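Local atomic coordinates of dally-like, isoform A (Drosophila melanogaster, PDB entry 6XTZ), a protein that binds Wnt and hedgehog family proteins, probably as a cell-surface proteoglycan of the glypican family, and shields the Wnt lipid to enable signalling at a distance. Residues D144-F147 / N148-Q152; G228-T231 / K232-H235; S286-I289 / V290-V293; E302-M305 / N306-S310; K454-K457 / K458-S461. The protein carries 5 engineered substitutions. One frame throughout, in Å; residues are numbered along the deposited sequence.

In the fold
Interactions 1 and 3 each supply walls of the palmitoleoyl pocket, Phe146 from helix 139-158 and Ile289, Val290 and Val293 from the turn into helix 290-293; their centres lie about 22 Å apart. Interaction 4 packs helix 296-322 on helix 139-158 and ties the Phe182 loop by an amide bond, about 16 Å from interaction 1, centre to centre. Interaction 2 is on the opposite side of the chain's centre. Interactions 1 to 4 are partly buried, whereas interaction 5, joining helices 441-455 and 459-467, is a surface contact. Chemistry follows place: aromatic and aliphatic packing near the lipid, hydroxyl and amide bonds in interaction 2, waters and paired lysines in interaction 5.

Interaction 1. Residues D144-F147 / N148-Q152; sequences DKFF and NTLYQ
Phe147 and Tyr151, one helical turn apart, meet with the tyrosine ring folded back over the phenylalanine backbone. With CG of Tyr151 beside its backbone N (chi1 -67°), one ring face lies against Phe147 O, 3.0 Å above the plane of the Tyr151 ring and toward its rim. Farther along the same ring, Phe147 CB makes a CH-pi contact, 4.3 Å from the Tyr151 ring centroid and over the face. An alanine in place of Tyr151 is likely to uncover Phe147 CB and leave Phe182, which packs edge-to-face with the tyrosine, without its ring partner. Leu150 reaches back to both phenylalanines: its CD2 lies 4.0 Å from Phe146 CE2 and 4.3 Å from Phe147 CD1, while its CD1 sits over a face of the Phe146 ring, near the rim. Phe146 CD2 in turn stands above the centre of the Phe147 ring. Polar bonds hold the other residues: Lys145 O accepts from both Thr149 N and Thr149 OG1, each at 3.1 Å, the hydroxyl coming nearly along the C=O axis. Asn148 OD1 receives Gln152 NE2 at 2.7 Å and is also bonded to Ser173 on helix 169-176, which fixes the amide. This turn of helix 139-158 packs among helices 118-134, 169-176 and 185-216 of the all-alpha glypican fold; Phe146, turned to helix 118-134, lines the O-palmitoleoyl serine pocket, while Phe147 and Tyr151 face helix 185-216.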
# COMPACT_ATOMS: atom_id res chain seq x y z
N ASP A 144 -22.09 -14.67 16.79
CA ASP A 144 -22.54 -15.60 17.83
C ASP A 144 -23.87 -15.17 18.42
O ASP A 144 -24.74 -16.01 18.67
CB ASP A 144 -21.48 -15.71 18.92
CG ASP A 144 -20.20 -16.38 18.43
OD1 ASP A 144 -20.27 -17.13 17.44
OD2 ASP A 144 -19.14 -16.16 19.05
N LYS A 145 -24.06 -13.87 18.64
CA LYS A 145 -25.35 -13.38 19.12
C LYS A 145 -26.44 -13.55 18.06
O LYS A 145 -27.62 -13.70 18.40
CB LYS A 145 -25.25 -11.92 19.55
CG LYS A 145 -24.33 -11.68 20.74
CD LYS A 145 -24.38 -10.23 21.19
CE LYS A 145 -23.54 -10.02 22.44
NZ LYS A 145 -23.58 -8.60 22.90
N PHE A 146 -26.06 -13.52 16.78
CA PHE A 146 -27.02 -13.74 15.71
C PHE A 146 -27.59 -15.16 15.77
O PHE A 146 -28.81 -15.35 15.74
CB PHE A 146 -26.36 -13.48 14.36
CG PHE A 146 -27.20 -13.88 13.18
CD1 PHE A 146 -28.31 -13.13 12.81
CD2 PHE A 146 -26.86 -14.99 12.42
CE1 PHE A 146 -29.07 -13.50 11.72
CE2 PHE A 146 -27.62 -15.36 11.33
CZ PHE A 146 -28.73 -14.61 10.98
N PHE A 147 -26.72 -16.16 15.86
CA PHE A 147 -27.20 -17.54 15.91
C PHE A 147 -27.82 -17.87 17.26
O PHE A 147 -28.72 -18.71 17.33
CB PHE A 147 -26.06 -18.51 15.60
CG PHE A 147 -25.66 -18.51 14.15
CD1 PHE A 147 -26.47 -19.12 13.20
CD2 PHE A 147 -24.48 -17.91 13.74
CE1 PHE A 147 -26.10 -19.14 11.87
CE2 PHE A 147 -24.12 -17.92 12.41
CZ PHE A 147 -24.93 -18.53 11.47
N ASN A 148 -27.37 -17.22 18.34
CA ASN A 148 -28.00 -17.42 19.64
C ASN A 148 -29.46 -17.01 19.61
O ASN A 148 -30.32 -17.70 20.15
CB ASN A 148 -27.24 -16.64 20.72
CG ASN A 148 -27.84 -16.83 22.10
OD1 ASN A 148 -28.73 -16.09 22.51
ND2 ASN A 148 -27.35 -17.83 22.82
N THR A 149 -29.76 -15.87 18.97
CA THR A 149 -31.15 -15.46 18.79
C THR A 149 -31.91 -16.48 17.95
O THR A 149 -33.07 -16.80 18.25
CB THR A 149 -31.21 -14.07 18.16
OG1 THR A 149 -30.56 -13.13 19.02
CG2 THR A 149 -32.66 -13.64 17.95
N LEU A 150 -31.28 -16.99 16.89
CA LEU A 150 -31.91 -18.05 16.10
C LEU A 150 -32.09 -19.32 16.92
O LEU A 150 -33.09 -20.03 16.77
CB LEU A 150 -31.07 -18.33 14.85
CG LEU A 150 -31.50 -17.65 13.55
CD1 LEU A 150 -31.67 -16.16 13.74
CD2 LEU A 150 -30.49 -17.93 12.45
N TYR A 151 -31.13 -19.63 17.80
CA TYR A 151 -31.27 -20.79 18.67
C TYR A 151 -32.48 -20.66 19.58
O TYR A 151 -33.19 -21.64 19.83
CB TYR A 151 -30.00 -20.99 19.50
CG TYR A 151 -28.76 -21.37 18.71
CD1 TYR A 151 -28.86 -21.84 17.41
CD2 TYR A 151 -27.50 -21.26 19.28
CE1 TYR A 151 -27.73 -22.19 16.69
CE2 TYR A 151 -26.37 -21.60 18.58
CZ TYR A 151 -26.48 -22.06 17.28
OH TYR A 151 -25.35 -22.41 16.58
N GLN A 152 -32.74 -19.45 20.07
CA GLN A 152 -33.88 -19.23 20.96
C GLN A 152 -35.20 -19.36 20.21
O GLN A 152 -36.12 -20.04 20.67
CB GLN A 152 -33.77 -17.86 21.63
CG GLN A 152 -32.52 -17.67 22.47
CD GLN A 152 -32.45 -16.31 23.11
OE1 GLN A 152 -33.41 -15.85 23.73
NE2 GLN A 152 -31.32 -15.63 22.95

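Interaction 2. Residues G228-T231 / K232-H235; sequences GALT and KMQH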
# COMPACT_ATOMS: atom_id res chain seq x y z
N GLY A 228 25.46 18.90 -3.56
CA GLY A 228 26.86 18.81 -3.97
C GLY A 228 27.14 17.61 -4.85
O GLY A 228 27.74 17.74 -5.92
N ALA A 229 26.71 16.43 -4.42
CA ALA A 229 26.95 15.22 -5.20
C ALA A 229 26.18 15.23 -6.52
O ALA A 229 26.65 14.67 -7.51
CB ALA A 229 26.58 13.98 -4.39
N LEU A 230 25.01 15.87 -6.54
CA LEU A 230 24.19 15.89 -7.75
C LEU A 230 24.84 16.72 -8.85
O LEU A 230 24.81 16.34 -10.02
CB LEU A 230 22.80 16.42 -7.41
CG LEU A 230 21.67 16.21 -8.42
CD1 LEU A 230 21.45 14.72 -8.64
CD2 LEU A 230 20.40 16.87 -7.91
N THR A 231 25.43 17.86 -8.49
CA THR A 231 26.04 18.74 -9.48
C THR A 231 27.36 18.19 -9.98
O THR A 231 27.68 18.30 -11.17
CB THR A 231 26.22 20.13 -8.91
OG1 THR A 231 27.17 20.07 -7.83
CG2 THR A 231 24.92 20.64 -8.37
N LYS A 232 28.16 17.59 -9.09
CA LYS A 232 29.39 16.94 -9.51
C LYS A 232 29.11 15.82 -10.51
O LYS A 232 29.91 15.58 -11.42
CB LYS A 232 30.15 16.41 -8.30
CG LYS A 232 31.52 15.82 -8.62
CD LYS A 232 32.18 15.27 -7.36
CE LYS A 232 33.53 14.65 -7.68
NZ LYS A 232 34.18 14.07 -6.47
N MET A 233 27.97 15.15 -10.36
CA MET A 233 27.63 14.05 -11.26
C MET A 233 27.09 14.56 -12.59
O MET A 233 27.51 14.09 -13.65
CB MET A 233 26.60 13.13 -10.58
CG MET A 233 26.19 11.92 -11.40
SD MET A 233 24.77 12.21 -12.47
CE MET A 233 23.54 12.75 -11.28
N GLN A 234 26.19 15.54 -12.55
CA GLN A 234 25.43 15.90 -13.75
C GLN A 234 26.06 17.04 -14.54
O GLN A 234 25.99 17.04 -15.78
CB GLN A 234 23.99 16.26 -13.36
CG GLN A 234 23.10 16.63 -14.53
CD GLN A 234 21.66 16.91 -14.12
OE1 GLN A 234 21.27 16.65 -12.98
NE2 GLN A 234 20.88 17.45 -15.05
N HIS A 235 26.67 18.02 -13.88
CA HIS A 235 27.11 19.24 -14.55
C HIS A 235 28.62 19.46 -14.56
O HIS A 235 29.12 20.07 -15.50
CB HIS A 235 26.44 20.47 -13.93
CG HIS A 235 24.95 20.49 -14.06
ND1 HIS A 235 24.32 20.50 -15.29
CD2 HIS A 235 23.97 20.50 -13.13
CE1 HIS A 235 23.01 20.52 -15.10
NE2 HIS A 235 22.77 20.52 -13.80
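The C-terminal half of helix 224-234 carries a doubly used carbonyl, Gly228 O, which Lys232 N and Thr231 OG1 approach from the same face of the carbonyl plane. The backbone bond from Lys232 N to Gly228 O is 3.2 Å long and nearly straight at 169°; the hydroxyl bond from Thr231 OG1 to Gly228 O is 3.1 Å. OG1 of Thr231 can reach it from its place between the backbone N and the carbonyl carbon (chi1 65°); the hydroxyl also lies within weak bonding reach of Thr227 O, so it stays turned to the preceding turn. Lys232, fully extended, runs away from the turn, and its O takes a bond from Trp484 NE1. This helix starts near Cys226, disulfide-linked to Cys258, and belongs to the cysteine-rich lobe expected of glypicans, where helix 248-258 covers Leu230 and Met233. On that side Met233, bent at chi2 and chi3, curls its methyl back so that Met233 CE touches Leu230 CD1 at 3.9 Å, the two chains crossing at an angle. On the side of helix 51-110, Gln234 NE2 donates to Gln64 OE1, and Gln234 OE1 has a weak bond with Ser61, while Gln234 CG lies 3.9 Å above the centre of the His235 ring. His235 is where the helix gives way to loop, its N still bonded to Thr231 O at 2.9 Å.

Interaction 3. Residues S286-I289 / V290-V293; sequences SFNI and VMVV. With O18 (O-palmitoleoyl serine), chain H.
Ile289 and Val293, one turn apart, lie alongside the acyl chain of O-palmitoleoyl serine: Ile289 CG1 is 3.5 Å from C6 of the ligand, and Val293 CG2 is 3.6 Å from its C2. Val290 CG1 stands farther out, 4.0 Å from the ligand N, near the serine head. Behind this first shell, Val292 CG2 backs Ile289 CD1 at 3.7 Å. In Ile289, chi1 (-162°) puts CG1 at the lipid, and the turn at chi2 (57°) carries CD1 to Val292. The turn itself is set by Asn288. Its OD1 takes the Val290 N-H at 2.8 Å and 165°, an Asx turn that caps the start of the weakly bonded helix 290-293, while Met291 N donates to Asn288 O at 3.0 Å. The asparagine side chain lies beside Val290, and its CB touches Met291 CG at 3.7 Å. Asn288 ND2 is bonded to Asp443 of helix 441-455, so the capping amide is held at both ends. Helix 185-216 packs on Ile289 and Val292, and helix 51-110 brings Phe91 to Ile289 and Phe102 to Val293, placing this short turn over two long helices at the lipid pocket.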
# COMPACT_ATOMS: atom_id res chain seq x y z
N SER A 286 -10.36 -18.38 -1.21
CA SER A 286 -11.06 -18.94 -0.05
C SER A 286 -11.90 -17.89 0.66
O SER A 286 -13.03 -18.17 1.08
CB SER A 286 -10.05 -19.56 0.92
OG SER A 286 -9.13 -20.38 0.24
N PHE A 287 -11.37 -16.68 0.81
CA PHE A 287 -12.05 -15.64 1.58
C PHE A 287 -13.04 -14.84 0.75
O PHE A 287 -13.57 -13.84 1.24
CB PHE A 287 -11.02 -14.70 2.21
CG PHE A 287 -10.23 -15.32 3.33
CD1 PHE A 287 -10.45 -16.63 3.73
CD2 PHE A 287 -9.26 -14.58 4.00
CE1 PHE A 287 -9.72 -17.19 4.76
CE2 PHE A 287 -8.53 -15.14 5.03
CZ PHE A 287 -8.76 -16.44 5.41
N ASN A 288 -13.31 -15.26 -0.49
CA ASN A 288 -14.24 -14.53 -1.33
C ASN A 288 -15.64 -14.56 -0.72
O ASN A 288 -16.15 -15.63 -0.36
CB ASN A 288 -14.26 -15.13 -2.74
CG ASN A 288 -14.91 -14.21 -3.76
OD1 ASN A 288 -16.01 -13.69 -3.53
ND2 ASN A 288 -14.24 -14.00 -4.88
N ILE A 289 -16.26 -13.39 -0.61
CA ILE A 289 -17.57 -13.29 0.02
C ILE A 289 -18.64 -14.00 -0.80
O ILE A 289 -19.71 -14.33 -0.27
CB ILE A 289 -17.93 -11.81 0.26
CG1 ILE A 289 -19.06 -11.70 1.29
CG2 ILE A 289 -18.32 -11.13 -1.04
CD1 ILE A 289 -18.76 -12.36 2.61
N VAL A 290 -18.38 -14.24 -2.09
CA VAL A 290 -19.34 -14.98 -2.90
C VAL A 290 -19.32 -16.46 -2.56
O VAL A 290 -20.34 -17.15 -2.68
CB VAL A 290 -19.06 -14.73 -4.40
CG1 VAL A 290 -20.10 -15.42 -5.27
CG2 VAL A 290 -19.03 -13.24 -4.69
N MET A 291 -18.17 -16.97 -2.10
CA MET A 291 -18.04 -18.38 -1.78
C MET A 291 -18.81 -18.79 -0.53
O MET A 291 -18.99 -19.99 -0.30
CB MET A 291 -16.56 -18.74 -1.60
CG MET A 291 -15.71 -18.52 -2.84
SD MET A 291 -16.30 -19.46 -4.27
CE MET A 291 -16.14 -21.14 -3.65
N VAL A 292 -19.27 -17.83 0.28
CA VAL A 292 -20.05 -18.15 1.46
C VAL A 292 -21.55 -17.96 1.25
O VAL A 292 -22.35 -18.44 2.07
CB VAL A 292 -19.60 -17.32 2.68
CG1 VAL A 292 -18.09 -17.42 2.85
CG2 VAL A 292 -20.04 -15.87 2.53
N VAL A 293 -21.96 -17.29 0.17
CA VAL A 293 -23.37 -17.06 -0.11
C VAL A 293 -23.88 -17.89 -1.27
O VAL A 293 -25.10 -18.12 -1.35
CB VAL A 293 -23.65 -15.56 -0.36
CG1 VAL A 293 -23.38 -14.76 0.91
CG2 VAL A 293 -22.80 -15.06 -1.51
CA O18 H . -22.97 -11.62 -7.58
CB O18 H . -24.14 -11.27 -6.68
C1 O18 H . -24.76 -11.97 -4.51
C2 O18 H . -24.27 -12.23 -3.11
C3 O18 H . -23.40 -11.10 -2.56
C4 O18 H . -23.12 -11.26 -1.07
C5 O18 H . -22.39 -10.09 -0.45
C6 O18 H . -22.26 -10.18 1.07
C7 O18 H . -23.59 -10.22 1.80
C8 O18 H . -23.47 -10.35 3.31
C9 O18 H . -22.86 -11.64 3.75
C10 O18 H . -23.48 -12.62 4.38
C11 O18 H . -24.92 -12.64 4.79
C12 O18 H . -25.23 -13.71 5.83
C13 O18 H . -26.71 -13.81 6.18
C14 O18 H . -27.03 -14.84 7.26
C15 O18 H . -26.65 -16.26 6.90
C16 O18 H . -27.07 -17.27 7.95
C O18 H . -21.93 -10.55 -7.23
N O18 H . -22.46 -12.96 -7.31
OG O18 H . -23.78 -11.56 -5.31
O11 O18 H . -25.90 -12.12 -4.87
O O18 H . -21.38 -9.90 -8.11

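Interaction 4. Residues E302-M305 / N306-S310; sequences EAIM and NFQDS
Glu302 to Asp309 form a regular alpha-helical run in which each backbone N from Asn306 onward donates to the carbonyl four residues back. Asn306 N lies 2.9 Å from Glu302 O. At the far end the bond is longer, with Asp309 N 3.3 Å from Met305 O. The run lies on helix 296-322, one of the helices of the all-alpha glypican fold. Asn306 holds its CG beside its own backbone N (chi1 -65°), which lays the amide back over the preceding turn: Asn306 CG is 3.1 Å from Glu302 O, and Asn306 ND2 is 3.7 Å from Glu302 CG, with the amide and carboxylate planes 68° apart. The amide nitrogen does not bond to Glu302 O, where the angle is poor; its partner is Phe182 O, in the loop that also packs on Ala303. A leucine here would probably leave Phe182 O without its donor and remove the polar tie between helix and loop. Phe307, with CG opposite its backbone N, swings off the preceding turn toward Met154 and Leu158 of helix 139-158. Ile304 joins it on Met154 and meets Gln308 as well, Gln308 NE2 lying 3.8 Å from Ile304 CG2. At the exposed side, the Asp309 carboxylate folds back beside the backbone, its CG 3.3 Å from Met305 O.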
# COMPACT_ATOMS: atom_id res chain seq x y z
N GLU A 302 -28.35 -28.54 5.78
CA GLU A 302 -27.59 -29.31 6.76
C GLU A 302 -27.93 -28.88 8.18
O GLU A 302 -27.99 -29.71 9.09
CB GLU A 302 -26.09 -29.17 6.50
CG GLU A 302 -25.23 -30.00 7.44
CD GLU A 302 -23.74 -29.83 7.18
OE1 GLU A 302 -23.38 -29.04 6.29
OE2 GLU A 302 -22.94 -30.48 7.88
N ALA A 303 -28.17 -27.58 8.38
CA ALA A 303 -28.57 -27.11 9.70
C ALA A 303 -29.92 -27.66 10.11
O ALA A 303 -30.12 -28.05 11.27
CB ALA A 303 -28.58 -25.58 9.73
N ILE A 304 -30.87 -27.72 9.17
CA ILE A 304 -32.18 -28.28 9.47
C ILE A 304 -32.08 -29.78 9.71
O ILE A 304 -32.72 -30.33 10.61
CB ILE A 304 -33.17 -27.95 8.34
CG1 ILE A 304 -33.35 -26.43 8.21
CG2 ILE A 304 -34.52 -28.62 8.58
CD1 ILE A 304 -33.87 -25.77 9.47
N MET A 305 -31.27 -30.47 8.90
CA MET A 305 -31.05 -31.90 9.11
C MET A 305 -30.44 -32.17 10.48
O MET A 305 -30.81 -33.13 11.16
CB MET A 305 -30.15 -32.45 8.00
CG MET A 305 -29.41 -33.73 8.35
SD MET A 305 -28.27 -34.23 7.04
CE MET A 305 -27.16 -35.31 7.94
N ASN A 306 -29.50 -31.32 10.91
CA ASN A 306 -28.91 -31.48 12.24
C ASN A 306 -29.90 -31.14 13.34
O ASN A 306 -29.83 -31.71 14.44
CB ASN A 306 -27.65 -30.62 12.37
CG ASN A 306 -26.55 -31.05 11.43
OD1 ASN A 306 -26.46 -32.21 11.04
ND2 ASN A 306 -25.69 -30.10 11.06
N PHE A 307 -30.83 -30.22 13.08
CA PHE A 307 -31.82 -29.85 14.08
C PHE A 307 -32.92 -30.88 14.22
O PHE A 307 -33.55 -30.96 15.28
CB PHE A 307 -32.42 -28.48 13.76
CG PHE A 307 -33.27 -27.92 14.86
CD1 PHE A 307 -32.69 -27.29 15.95
CD2 PHE A 307 -34.65 -28.02 14.81
CE1 PHE A 307 -33.46 -26.77 16.97
CE2 PHE A 307 -35.43 -27.50 15.83
CZ PHE A 307 -34.84 -26.87 16.91
N GLN A 308 -33.19 -31.67 13.17
CA GLN A 308 -34.18 -32.73 13.28
C GLN A 308 -33.61 -33.97 13.97
O GLN A 308 -34.36 -34.72 14.59
CB GLN A 308 -34.71 -33.10 11.89
CG GLN A 308 -35.51 -31.99 11.22
CD GLN A 308 -35.92 -32.34 9.81
OE1 GLN A 308 -35.41 -33.29 9.22
NE2 GLN A 308 -36.84 -31.56 9.25
N ASP A 309 -32.30 -34.18 13.87
CA ASP A 309 -31.67 -35.31 14.55
C ASP A 309 -31.39 -34.99 16.02
O ASP A 309 -31.42 -35.90 16.86
CB ASP A 309 -30.37 -35.70 13.85
CG ASP A 309 -30.59 -36.14 12.41
OD1 ASP A 309 -31.77 -36.20 11.99
OD2 ASP A 309 -29.60 -36.41 11.71
N SER A 310 -31.13 -33.73 16.34
CA SER A 310 -30.79 -33.33 17.70
C SER A 310 -31.88 -32.52 18.38
O SER A 310 -31.70 -32.09 19.52
CB SER A 310 -29.48 -32.52 17.70
OG SER A 310 -29.16 -32.07 19.00

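Interaction 5. Residues K454-K457 / K458-S461; sequences KDYK and KFWS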
# COMPACT_ATOMS: atom_id res chain seq x y z
N LYS A 454 1.38 -4.82 -7.71
CA LYS A 454 2.50 -5.59 -8.24
C LYS A 454 3.43 -4.71 -9.07
O LYS A 454 4.65 -4.90 -9.05
CB LYS A 454 1.97 -6.76 -9.07
CG LYS A 454 2.93 -7.93 -9.21
CD LYS A 454 2.37 -8.97 -10.16
CE LYS A 454 2.98 -10.34 -9.92
NZ LYS A 454 2.58 -10.89 -8.60
N ASP A 455 2.87 -3.74 -9.80
CA ASP A 455 3.69 -2.85 -10.61
C ASP A 455 4.51 -1.91 -9.74
O ASP A 455 5.68 -1.63 -10.05
CB ASP A 455 2.82 -2.06 -11.58
CG ASP A 455 2.18 -2.93 -12.65
OD1 ASP A 455 2.73 -4.01 -12.95
OD2 ASP A 455 1.13 -2.53 -13.20
N TYR A 456 3.93 -1.41 -8.65
CA TYR A 456 4.59 -0.45 -7.78
C TYR A 456 5.41 -1.11 -6.67
O TYR A 456 5.79 -0.42 -5.71
CB TYR A 456 3.56 0.50 -7.15
CG TYR A 456 2.85 1.39 -8.14
CD1 TYR A 456 3.56 2.26 -8.96
CD2 TYR A 456 1.46 1.37 -8.25
CE1 TYR A 456 2.90 3.07 -9.87
CE2 TYR A 456 0.81 2.18 -9.15
CZ TYR A 456 1.53 3.03 -9.96
OH TYR A 456 0.86 3.83 -10.85
N LYS A 457 5.68 -2.41 -6.77
CA LYS A 457 6.42 -3.10 -5.73
C LYS A 457 7.83 -2.53 -5.59
O LYS A 457 8.28 -2.22 -4.48
CB LYS A 457 6.48 -4.60 -6.03
CG LYS A 457 7.23 -5.43 -5.00
CD LYS A 457 7.01 -6.92 -5.24
CE LYS A 457 7.77 -7.77 -4.23
NZ LYS A 457 9.24 -7.66 -4.39
N LYS A 458 8.54 -2.39 -6.71
CA LYS A 458 9.90 -1.87 -6.73
C LYS A 458 9.94 -0.37 -7.05
O LYS A 458 10.94 0.12 -7.58
CB LYS A 458 10.75 -2.64 -7.73
CG LYS A 458 10.81 -4.14 -7.49
CD LYS A 458 11.69 -4.48 -6.31
CE LYS A 458 11.92 -5.98 -6.21
NZ LYS A 458 12.88 -6.33 -5.12
N PHE A 459 8.87 0.36 -6.74
CA PHE A 459 8.77 1.75 -7.15
C PHE A 459 9.88 2.60 -6.55
O PHE A 459 10.50 3.41 -7.25
CB PHE A 459 7.40 2.32 -6.77
CG PHE A 459 7.30 3.81 -6.95
CD1 PHE A 459 7.00 4.36 -8.18
CD2 PHE A 459 7.51 4.67 -5.88
CE1 PHE A 459 6.92 5.73 -8.35
CE2 PHE A 459 7.43 6.04 -6.04
CZ PHE A 459 7.13 6.57 -7.28
N TRP A 460 10.15 2.42 -5.26
CA TRP A 460 11.09 3.31 -4.57
C TRP A 460 12.53 3.02 -4.94
O TRP A 460 13.33 3.94 -5.13
CB TRP A 460 10.87 3.21 -3.06
CG TRP A 460 9.49 3.64 -2.66
CD1 TRP A 460 8.43 2.83 -2.40
CD2 TRP A 460 9.02 4.99 -2.51
NE1 TRP A 460 7.32 3.59 -2.08
CE2 TRP A 460 7.66 4.92 -2.14
CE3 TRP A 460 9.62 6.24 -2.64
CZ2 TRP A 460 6.89 6.05 -1.90
CZ3 TRP A 460 8.86 7.37 -2.41
CH2 TRP A 460 7.51 7.27 -2.04
N SER A 461 12.90 1.74 -5.06
CA SER A 461 14.26 1.41 -5.47
C SER A 461 14.50 1.68 -6.95
O SER A 461 15.66 1.76 -7.37
CB SER A 461 14.58 -0.05 -5.15
OG SER A 461 13.69 -0.94 -5.81
O HOH W 1 7.75 -2.65 -9.08
O HOH W 2 9.74 0.00 -3.65
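Tyr456 and Phe459 close a type I beta turn between two helices, and the backbone bond across it, Phe459 N to Tyr456 O, is weak at 3.3 Å. Water does part of the joining: water 1 donates to Asp455 O and accepts from Lys458 N, bridging the end of one helix to the turn, and water 2 accepts from Trp460 N at 2.9 Å while lying near Lys457 O. Apolar contact runs beside the turn, where the Tyr456 and Phe459 side chains lie side by side and point the same way, with Tyr456 CD1 4.1 Å from Phe459 CD1. Next along, Phe459 CD2 stands 3.6 Å above the centre of the Trp460 ring. Charge comes last. Lys457 and Lys458 also run side by side, and the bend of Lys457 at chi4 (-66°), with that of Lys458 at chi2, leaves Lys457 NZ 3.9 Å from Lys458 NZ; that repulsion is probably eased by the salt bridge of Lys458 to Glu270. The turn links helix 441-455 to helix 459-467 against two longer helices: helix 51-110 packs on Tyr456 and Phe459 through Met76, and helix 263-283 supplies Trp269, whose ring meets Trp460 edge-to-face and whose NE1 bonds Tyr456 O.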